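Local coordinates for protein 2'-deoxycytidine 5'-triphosphate deaminase (Agrobacterium tumefaciens, PDB 2R9Q) that probably catalyses the hydrolytic deamination of dCTP to dUTP, at residues I217-K222 / W242-A247; V269-L274 / G295-G300; Y275-T280 / L335-M340. All blocks are in the same frame, centred on the assembly; numbering follows the deposited sequence.

Interaction 1: residues I217-K222 / W242-A247; sequences IGYRGK and WEPLFA
Arg220 and Glu243 face each other as an antiparallel hydrogen-bonded pair, and both backbone and side chains join them. Arg220 N reaches Glu243 O at 3.0 Å, and Glu243 N returns a 2.7 Å bond to Arg220 O. Farther along, Ile217 N donates to Leu245 O in a nearly linear bond, while Leu245 N to Gly218 O is more bent. Gly218 takes up a backbone conformation in which a CB would collide with the carbonyl oxygen of Ile217.

On one face Tyr219 and Trp242 are both buried. Tyr219 brings ring atom CD1 to 3.7 Å from Trp242 CB, and its CE1 side meets Pro244. Tyr219 OH is hydrogen-bonded to the backbone of a bound peptide, which also packs an apolar side chain on Tyr219 and on Trp242.

On the other face Glu243 is buried between partly exposed Arg220, Lys222 and Leu245. A bend at chi3 (59°) sets NE beside the carboxylate, and a single oxygen, Glu243 OE1, accepts from NE at 3.0 Å and from NH2 at 2.9 Å, close to the guanidinium plane. The carboxylate is turned 84° from that plane. Leu245 CD2 lies over the guanidinium centre, and Lys222 CE packs tightly on Glu243 CG at 3.4 Å. Glu243 of the second subunit also packs here against its counterpart. The loose side is the end at Phe246, which is exposed.

With strand axes 4.4 Å apart at 145°, this is a twisted antiparallel pair in which 242-246 is the outermost strand, within this chain, of a five-stranded sheet in the dUTPase-like C-terminal domain.

Interaction 2: residues V269-L274 / G295-G300; sequences VHVPPL and GFFDPG
Gly300 N donates to Val271 O at 2.8 Å, with an N-H...O angle of 144°, where the two segments run 64° apart and form no regular strand pairing. This is the one hydrogen bond across the contact. Gly300 has a positive phi, and a CB there would collide with the carbonyl oxygen of Pro299.

Val271 carries most of the side-chain contact from the 269-274 segment. Its CB bond points toward 295-300, and CG2, anti to the carbonyl carbon, comes 4.0 Å from Phe297 CB. The two side chains cross at about a right angle. Val271 CB also lies 3.8 Å from Asp298 O, so the valine rests on the backbone of the facing segment as well as on the phenylalanine. Farther back, Val269 CG1 makes a looser approach to Phe297 CE1 at 4.4 Å. Both valines meet the phenylalanine ring obliquely.

At the other end the prolines meet through ring and backbone: Pro299 CB stands 3.6 Å from Pro273 O and 3.8 Å from Pro273 CA. The CB of Pro273 points away from 295-300, and it is the backbone of Pro273 that Pro299 touches. The CA atoms of these two residues are 4.3 Å apart.

The contact thus joins the loop between strands 261-269 and 275-281 to the short strand 296-297 and the turn after it. Phe297 packs edge-to-face with Phe301 and reaches Ala277 and Met279 of strand 275-281, while Val269 touches Leu335 and Tyr337 of strand 331-339. Asp298 OD1 accepts a hydrogen bond from Ala41 N, and Arg167 NH2 bonds to Phe297 O.

Interaction 3: residues Y275-T280 / L335-M340; sequences YAAEMT and LVYEHM
Ala276 and Glu338 exchange two backbone hydrogen bonds, each 2.9 Å between N and O, and Glu278 and Val336 repeat the pattern. These hydrogen-bonded pairs alternate with non-hydrogen-bonded ones, Ala277 with Tyr337 and Met279 with Leu335. The strand axes approach to 4.6 Å at 153°, and close CA-H...O contacts fill the intervals, as between Ala277 CA and Val336 O at 3.1 Å.

Among the aromatic groups, the Tyr275 and His339 side chains lie side by side and point the same way. Tyr275 CE1 sits over one face of the imidazole, 3.5 Å from His339 CE1; with the planes at 41°, the pair is oblique. Elsewhere Ala277 CB lies over one face of the Tyr337 ring, loosely, and the edge of that ring receives Tyr275 CB.

Apolar contacts divide between the faces. Ala277 CB meets Leu335 CD1 at 3.7 Å, and Met279 CG approaches the same methyl, Leu335 CD1, at 4.2 Å. Beyond the strand end, Met340 SD rests 3.7 Å from Ala276 CB.

Polar groups gather beside Ala276 and Val336. A water lies between Glu278 OE1 (2.9 Å) and Glu338 OE1, within hydrogen-bonding distance of both. Glu278 OE2 is bonded to Asn111, and Glu338 OE2 forms a salt bridge with Arg169.

Both strands are central in a four-stranded antiparallel sheet, with 331-339 flanked by strand 202-205 and 275-281 by strand 296-297. Ile12 of strand 11-12 packs on the Ala276, Glu338 and Met340 side, and Tyr337 OH is hydrogen-bonded to His270 O.

All three contacts are partly buried. Interactions 2 and 3 share one region, their centres about 7 Å apart and each about 13 Å from the chain centre, with no other protein chain touching them. Strand 296-297 of interaction 2 neighbours strand 275-281 of interaction 3, and Phe297 N lies 2.9 Å from Ala277 O, a probable hydrogen bond. Interaction 1, in a different sheet, is more peripheral, its centre about 21 Å out, near the second subunit and bound peptide. Both strand pairs combine regular backbone bonding with buried aromatics, but interaction 1 adds a direct salt bridge, whereas interaction 3 has a water lying between its two carboxylates. Interaction 2 relies on apolar contacts and one backbone bond.

Interaction 1: residues I217-K222 / W242-A247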
loop_
_atom_site.group_PDB
_atom_site.type_symbol
_atom_site.label_atom_id
_atom_site.label_comp_id
_atom_site.label_asym_id
_atom_site.label_seq_id
_atom_site.Cartn_x
_atom_site.Cartn_y
_atom_site.Cartn_z
ATOM N N ILE B 217 -15.046 6.309 -20.803
ATOM C CA ILE B 217 -13.670 6.702 -21.172
ATOM C C ILE B 217 -12.683 5.513 -21.133
ATOM O O ILE B 217 -11.676 5.511 -21.804
ATOM C CB ILE B 217 -13.060 7.945 -20.338
ATOM C CG1 ILE B 217 -12.804 7.576 -18.897
ATOM C CG2 ILE B 217 -13.845 9.275 -20.446
ATOM C CD1 ILE B 217 -12.408 8.845 -18.061
ATOM N N GLY B 218 -12.992 4.506 -20.341
ATOM C CA GLY B 218 -12.095 3.411 -20.115
ATOM C C GLY B 218 -12.330 2.685 -18.810
ATOM O O GLY B 218 -13.402 2.720 -18.229
ATOM N N TYR B 219 -11.316 1.980 -18.367
ATOM C CA TYR B 219 -11.451 1.069 -17.246
ATOM C C TYR B 219 -10.302 1.277 -16.261
ATOM O O TYR B 219 -9.214 1.624 -16.653
ATOM C CB TYR B 219 -11.512 -0.384 -17.740
ATOM C CG TYR B 219 -12.747 -0.679 -18.584
ATOM C CD1 TYR B 219 -13.947 -1.041 -17.993
ATOM C CD2 TYR B 219 -12.707 -0.551 -19.962
ATOM C CE1 TYR B 219 -15.063 -1.297 -18.751
ATOM C CE2 TYR B 219 -13.826 -0.797 -20.755
ATOM C CZ TYR B 219 -14.998 -1.171 -20.143
ATOM O OH TYR B 219 -16.096 -1.414 -20.901
ATOM N N ARG B 220 -10.611 1.068 -14.985
ATOM C CA ARG B 220 -9.658 0.891 -13.920
ATOM C C ARG B 220 -9.732 -0.562 -13.385
ATOM O O ARG B 220 -10.808 -1.136 -13.218
ATOM C CB ARG B 220 -9.968 1.922 -12.855
ATOM C CG ARG B 220 -9.080 1.924 -11.680
ATOM C CD ARG B 220 -9.277 3.182 -10.890
ATOM N NE ARG B 220 -10.660 3.293 -10.450
ATOM C CZ ARG B 220 -11.310 4.447 -10.222
ATOM N NH1 ARG B 220 -10.719 5.635 -10.385
ATOM N NH2 ARG B 220 -12.583 4.414 -9.829
ATOM N N GLY B 221 -8.578 -1.177 -13.168
ATOM C CA GLY B 221 -8.510 -2.506 -12.545
ATOM C C GLY B 221 -9.008 -2.561 -11.103
ATOM O O GLY B 221 -8.817 -1.628 -10.337
ATOM N N LYS B 222 -9.678 -3.654 -10.765
ATOM C CA LYS B 222 -10.183 -3.895 -9.413
ATOM C C LYS B 222 -9.188 -4.722 -8.559
ATOM O O LYS B 222 -8.233 -5.292 -9.078
ATOM C CB LYS B 222 -11.533 -4.597 -9.467
ATOM C CG LYS B 222 -12.682 -3.773 -9.998
ATOM C CD LYS B 222 -14.000 -4.566 -9.914
ATOM C CE LYS B 222 -15.234 -3.655 -10.072
ATOM N NZ LYS B 222 -16.548 -4.371 -9.850
ATOM N N TRP B 242 -12.841 -5.087 -13.859
ATOM C CA TRP B 242 -12.615 -3.724 -14.310
ATOM C C TRP B 242 -13.775 -2.864 -13.838
ATOM O O TRP B 242 -14.885 -3.360 -13.727
ATOM C CB TRP B 242 -12.472 -3.710 -15.823
ATOM C CG TRP B 242 -11.264 -4.462 -16.370
ATOM C CD1 TRP B 242 -9.982 -3.994 -16.464
ATOM C CD2 TRP B 242 -11.238 -5.796 -16.896
ATOM N NE1 TRP B 242 -9.161 -4.943 -17.007
ATOM C CE2 TRP B 242 -9.904 -6.062 -17.293
ATOM C CE3 TRP B 242 -12.219 -6.792 -17.095
ATOM C CZ2 TRP B 242 -9.519 -7.296 -17.884
ATOM C CZ3 TRP B 242 -11.849 -8.026 -17.661
ATOM C CH2 TRP B 242 -10.497 -8.269 -18.049
ATOM N N GLU B 243 -13.496 -1.615 -13.496
ATOM C CA GLU B 243 -14.515 -0.635 -13.172
ATOM C C GLU B 243 -14.577 0.336 -14.327
ATOM O O GLU B 243 -13.570 0.980 -14.615
ATOM C CB GLU B 243 -14.182 0.206 -11.941
ATOM C CG GLU B 243 -13.941 -0.552 -10.678
ATOM C CD GLU B 243 -13.402 0.323 -9.556
ATOM O OE1 GLU B 243 -13.043 1.507 -9.828
ATOM O OE2 GLU B 243 -13.336 -0.180 -8.405
ATOM N N PRO B 244 -15.764 0.481 -14.957
ATOM C CA PRO B 244 -15.947 1.468 -16.040
ATOM C C PRO B 244 -15.842 2.883 -15.510
ATOM O O PRO B 244 -16.200 3.128 -14.371
ATOM C CB PRO B 244 -17.356 1.197 -16.564
ATOM C CG PRO B 244 -17.924 0.124 -15.738
ATOM C CD PRO B 244 -16.992 -0.282 -14.678
ATOM N N LEU B 245 -15.286 3.770 -16.317
ATOM C CA LEU B 245 -15.066 5.159 -15.934
ATOM C C LEU B 245 -15.745 6.035 -16.982
ATOM O O LEU B 245 -15.640 5.791 -18.198
ATOM C CB LEU B 245 -13.575 5.518 -15.854
ATOM C CG LEU B 245 -12.602 4.765 -14.940
ATOM C CD1 LEU B 245 -11.155 5.270 -15.188
ATOM C CD2 LEU B 245 -13.004 4.855 -13.442
ATOM N N PHE B 246 -16.432 7.056 -16.488
ATOM C CA PHE B 246 -17.337 7.838 -17.309
ATOM C C PHE B 246 -16.942 9.290 -17.171
ATOM O O PHE B 246 -16.730 9.730 -16.064
ATOM C CB PHE B 246 -18.805 7.631 -16.886
ATOM C CG PHE B 246 -19.256 6.212 -16.908
ATOM C CD1 PHE B 246 -19.322 5.470 -15.739
ATOM C CD2 PHE B 246 -19.638 5.618 -18.095
ATOM C CE1 PHE B 246 -19.749 4.152 -15.749
ATOM C CE2 PHE B 246 -20.075 4.296 -18.121
ATOM C CZ PHE B 246 -20.131 3.558 -16.940
ATOM N N ALA B 247 -16.810 9.986 -18.306
ATOM C CA ALA B 247 -16.674 11.442 -18.357
ATOM C C ALA B 247 -17.866 12.058 -17.634
ATOM O O ALA B 247 -18.990 11.789 -17.995
ATOM C CB ALA B 247 -16.625 11.932 -19.819
#

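Interaction 2: residues V269-L274 / G295-G300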
loop_
_atom_site.group_PDB
_atom_site.type_symbol
_atom_site.label_atom_id
_atom_site.label_comp_id
_atom_site.label_asym_id
_atom_site.label_seq_id
_atom_site.Cartn_x
_atom_site.Cartn_y
_atom_site.Cartn_z
ATOM N N VAL B 269 -5.692 5.023 -36.096
ATOM C CA VAL B 269 -4.411 4.763 -36.754
ATOM C C VAL B 269 -4.437 3.518 -37.693
ATOM O O VAL B 269 -5.213 2.585 -37.501
ATOM C CB VAL B 269 -3.226 4.771 -35.671
ATOM C CG1 VAL B 269 -3.118 3.463 -34.843
ATOM C CG2 VAL B 269 -1.918 5.084 -36.329
ATOM N N HIS B 270 -3.610 3.541 -38.736
ATOM C CA HIS B 270 -3.503 2.450 -39.718
ATOM C C HIS B 270 -2.015 2.129 -39.964
ATOM O O HIS B 270 -1.178 3.030 -40.077
ATOM C CB HIS B 270 -4.260 2.843 -40.989
ATOM C CG HIS B 270 -3.988 1.999 -42.206
ATOM N ND1 HIS B 270 -4.200 0.634 -42.242
ATOM C CD2 HIS B 270 -3.594 2.345 -43.454
ATOM C CE1 HIS B 270 -3.924 0.176 -43.450
ATOM N NE2 HIS B 270 -3.564 1.199 -44.204
ATOM N N VAL B 271 -1.705 0.828 -39.945
ATOM C CA VAL B 271 -0.394 0.282 -40.319
ATOM C C VAL B 271 -0.568 -0.487 -41.657
ATOM O O VAL B 271 -1.190 -1.544 -41.694
ATOM C CB VAL B 271 0.195 -0.631 -39.224
ATOM C CG1 VAL B 271 1.604 -1.002 -39.560
ATOM C CG2 VAL B 271 0.160 0.047 -37.857
ATOM N N PRO B 272 -0.078 0.092 -42.775
ATOM C CA PRO B 272 -0.095 -0.573 -44.085
ATOM C C PRO B 272 0.616 -1.928 -44.091
ATOM O O PRO B 272 1.547 -2.124 -43.310
ATOM C CB PRO B 272 0.642 0.421 -44.979
ATOM C CG PRO B 272 0.431 1.756 -44.317
ATOM C CD PRO B 272 0.457 1.462 -42.877
ATOM N N PRO B 273 0.197 -2.852 -44.976
ATOM C CA PRO B 273 0.689 -4.240 -44.995
ATOM C C PRO B 273 2.172 -4.486 -45.237
ATOM O O PRO B 273 2.620 -5.621 -45.085
ATOM C CB PRO B 273 -0.097 -4.870 -46.137
ATOM C CG PRO B 273 -1.309 -4.045 -46.234
ATOM C CD PRO B 273 -0.829 -2.653 -46.009
ATOM N N LEU B 274 2.919 -3.459 -45.628
ATOM C CA LEU B 274 4.348 -3.594 -45.868
ATOM C C LEU B 274 5.157 -2.897 -44.767
ATOM O O LEU B 274 6.374 -2.693 -44.895
ATOM C CB LEU B 274 4.696 -2.984 -47.215
ATOM C CG LEU B 274 4.147 -3.605 -48.483
ATOM C CD1 LEU B 274 4.705 -2.770 -49.655
ATOM C CD2 LEU B 274 4.555 -5.082 -48.533
ATOM N N GLY B 295 3.473 -2.108 -27.186
ATOM C CA GLY B 295 3.680 -3.334 -27.905
ATOM C C GLY B 295 3.815 -3.175 -29.393
ATOM O O GLY B 295 3.987 -2.070 -29.947
ATOM N N PHE B 296 3.752 -4.331 -30.029
ATOM C CA PHE B 296 3.851 -4.429 -31.474
ATOM C C PHE B 296 2.471 -4.227 -32.113
ATOM O O PHE B 296 1.486 -4.659 -31.588
ATOM C CB PHE B 296 4.453 -5.780 -31.856
ATOM C CG PHE B 296 5.882 -5.950 -31.440
ATOM C CD1 PHE B 296 6.824 -4.941 -31.663
ATOM C CD2 PHE B 296 6.307 -7.134 -30.846
ATOM C CE1 PHE B 296 8.159 -5.132 -31.312
ATOM C CE2 PHE B 296 7.625 -7.319 -30.480
ATOM C CZ PHE B 296 8.552 -6.315 -30.708
ATOM N N PHE B 297 2.452 -3.488 -33.215
ATOM C CA PHE B 297 1.321 -3.381 -34.124
ATOM C C PHE B 297 1.649 -4.186 -35.370
ATOM O O PHE B 297 2.748 -4.097 -35.899
ATOM C CB PHE B 297 1.086 -1.916 -34.491
ATOM C CG PHE B 297 0.430 -1.139 -33.416
ATOM C CD1 PHE B 297 -0.846 -0.657 -33.578
ATOM C CD2 PHE B 297 1.076 -0.912 -32.205
ATOM C CE1 PHE B 297 -1.451 0.065 -32.554
ATOM C CE2 PHE B 297 0.474 -0.220 -31.202
ATOM C CZ PHE B 297 -0.780 0.283 -31.376
ATOM N N ASP B 298 0.694 -4.976 -35.828
ATOM C CA ASP B 298 0.890 -5.798 -37.026
ATOM C C ASP B 298 0.528 -5.059 -38.303
ATOM O O ASP B 298 -0.359 -4.222 -38.292
ATOM C CB ASP B 298 0.043 -7.082 -36.969
ATOM C CG ASP B 298 0.669 -8.184 -36.116
ATOM O OD1 ASP B 298 1.901 -8.487 -36.277
ATOM O OD2 ASP B 298 -0.109 -8.752 -35.302
ATOM N N PRO B 299 1.197 -5.410 -39.415
ATOM C CA PRO B 299 0.739 -5.000 -40.742
ATOM C C PRO B 299 -0.728 -5.285 -40.892
ATOM O O PRO B 299 -1.172 -6.367 -40.528
ATOM C CB PRO B 299 1.547 -5.889 -41.699
ATOM C CG PRO B 299 2.699 -6.359 -40.945
ATOM C CD PRO B 299 2.429 -6.213 -39.487
ATOM N N GLY B 300 -1.469 -4.315 -41.394
ATOM C CA GLY B 300 -2.925 -4.454 -41.540
ATOM C C GLY B 300 -3.750 -3.932 -40.367
ATOM O O GLY B 300 -4.978 -3.945 -40.435
#

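Interaction 3: residues Y275-T280 / L335-M340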
loop_
_atom_site.group_PDB
_atom_site.type_symbol
_atom_site.label_atom_id
_atom_site.label_comp_id
_atom_site.label_asym_id
_atom_site.label_seq_id
_atom_site.Cartn_x
_atom_site.Cartn_y
_atom_site.Cartn_z
ATOM N N TYR B 275 4.438 -2.506 -43.716
ATOM C CA TYR B 275 5.001 -1.885 -42.540
ATOM C C TYR B 275 4.468 -2.546 -41.272
ATOM O O TYR B 275 3.326 -3.026 -41.209
ATOM C CB TYR B 275 4.695 -0.391 -42.542
ATOM C CG TYR B 275 5.268 0.308 -43.747
ATOM C CD1 TYR B 275 6.470 0.997 -43.660
ATOM C CD2 TYR B 275 4.625 0.238 -44.990
ATOM C CE1 TYR B 275 7.023 1.632 -44.775
ATOM C CE2 TYR B 275 5.168 0.862 -46.122
ATOM C CZ TYR B 275 6.373 1.556 -46.007
ATOM O OH TYR B 275 6.933 2.182 -47.108
ATOM N N ALA B 276 5.343 -2.626 -40.281
ATOM C CA ALA B 276 4.936 -2.909 -38.924
ATOM C C ALA B 276 5.172 -1.630 -38.110
ATOM O O ALA B 276 5.865 -0.715 -38.563
ATOM C CB ALA B 276 5.723 -4.092 -38.367
ATOM N N ALA B 277 4.542 -1.560 -36.935
ATOM C CA ALA B 277 4.772 -0.482 -35.962
ATOM C C ALA B 277 5.060 -0.988 -34.527
ATOM O O ALA B 277 4.870 -2.157 -34.184
ATOM C CB ALA B 277 3.606 0.500 -35.960
ATOM N N GLU B 278 5.541 -0.063 -33.707
ATOM C CA GLU B 278 5.752 -0.279 -32.306
ATOM C C GLU B 278 5.362 0.990 -31.571
ATOM O O GLU B 278 5.709 2.091 -31.985
ATOM C CB GLU B 278 7.199 -0.658 -32.029
ATOM C CG GLU B 278 7.477 -1.161 -30.629
ATOM C CD GLU B 278 8.895 -1.718 -30.461
ATOM O OE1 GLU B 278 9.710 -1.725 -31.413
ATOM O OE2 GLU B 278 9.206 -2.177 -29.362
ATOM N N MET B 279 4.604 0.803 -30.493
ATOM C CA MET B 279 4.152 1.879 -29.638
ATOM C C MET B 279 5.314 2.219 -28.702
ATOM O O MET B 279 5.959 1.318 -28.187
ATOM C CB MET B 279 2.929 1.396 -28.836
ATOM C CG MET B 279 1.700 2.303 -28.891
ATOM S SD MET B 279 1.907 3.830 -27.975
ATOM C CE MET B 279 2.258 4.973 -29.296
ATOM N N THR B 280 5.592 3.505 -28.519
ATOM C CA THR B 280 6.638 3.956 -27.590
ATOM C C THR B 280 6.083 5.012 -26.606
ATOM O O THR B 280 5.168 5.742 -26.950
ATOM C CB THR B 280 7.871 4.545 -28.334
ATOM O OG1 THR B 280 7.456 5.650 -29.154
ATOM C CG2 THR B 280 8.541 3.487 -29.204
ATOM N N LEU B 335 3.883 6.245 -32.141
ATOM C CA LEU B 335 3.858 5.045 -32.964
ATOM C C LEU B 335 4.958 5.128 -34.020
ATOM O O LEU B 335 4.918 5.972 -34.906
ATOM C CB LEU B 335 2.507 4.860 -33.612
ATOM C CG LEU B 335 2.138 3.486 -34.173
ATOM C CD1 LEU B 335 2.166 2.378 -33.093
ATOM C CD2 LEU B 335 0.770 3.567 -34.883
ATOM N N VAL B 336 5.946 4.246 -33.877
ATOM C CA VAL B 336 7.127 4.197 -34.731
ATOM C C VAL B 336 6.997 3.088 -35.808
ATOM O O VAL B 336 6.696 1.946 -35.496
ATOM C CB VAL B 336 8.378 3.989 -33.890
ATOM C CG1 VAL B 336 9.568 3.719 -34.769
ATOM C CG2 VAL B 336 8.620 5.207 -32.988
ATOM N N TYR B 337 7.231 3.460 -37.066
ATOM C CA TYR B 337 7.042 2.578 -38.208
ATOM C C TYR B 337 8.376 1.965 -38.662
ATOM O O TYR B 337 9.431 2.580 -38.557
ATOM C CB TYR B 337 6.365 3.323 -39.362
ATOM C CG TYR B 337 4.905 3.628 -39.121
ATOM C CD1 TYR B 337 3.913 2.819 -39.634
ATOM C CD2 TYR B 337 4.516 4.732 -38.367
ATOM C CE1 TYR B 337 2.581 3.081 -39.397
ATOM C CE2 TYR B 337 3.168 5.002 -38.128
ATOM C CZ TYR B 337 2.203 4.180 -38.653
ATOM O OH TYR B 337 0.858 4.449 -38.435
ATOM N N GLU B 338 8.296 0.741 -39.158
ATOM C CA GLU B 338 9.438 0.005 -39.629
ATOM C C GLU B 338 9.004 -0.816 -40.859
ATOM O O GLU B 338 7.871 -1.321 -40.914
ATOM C CB GLU B 338 9.947 -0.885 -38.491
ATOM C CG GLU B 338 11.319 -1.492 -38.695
ATOM C CD GLU B 338 11.800 -2.359 -37.532
ATOM O OE1 GLU B 338 11.164 -2.351 -36.434
ATOM O OE2 GLU B 338 12.829 -3.048 -37.731
ATOM N N HIS B 339 9.898 -0.907 -41.850
ATOM C CA HIS B 339 9.663 -1.693 -43.065
ATOM C C HIS B 339 9.603 -3.190 -42.804
ATOM O O HIS B 339 10.427 -3.754 -42.093
ATOM C CB HIS B 339 10.761 -1.493 -44.117
ATOM C CG HIS B 339 10.751 -0.156 -44.777
ATOM N ND1 HIS B 339 9.972 0.124 -45.880
ATOM C CD2 HIS B 339 11.455 0.970 -44.515
ATOM C CE1 HIS B 339 10.170 1.379 -46.242
ATOM N NE2 HIS B 339 11.066 1.915 -45.429
ATOM N N MET B 340 8.639 -3.835 -43.435
ATOM C CA MET B 340 8.646 -5.270 -43.546
ATOM C C MET B 340 9.668 -5.679 -44.602
ATOM O O MET B 340 9.921 -4.928 -45.542
ATOM C CB MET B 340 7.264 -5.745 -43.925
ATOM C CG MET B 340 6.214 -5.475 -42.866
ATOM S SD MET B 340 6.471 -6.262 -41.278
ATOM C CE MET B 340 6.114 -7.981 -41.631
HETATM O O HOH W 1 9.160 -2.879 -34.048
#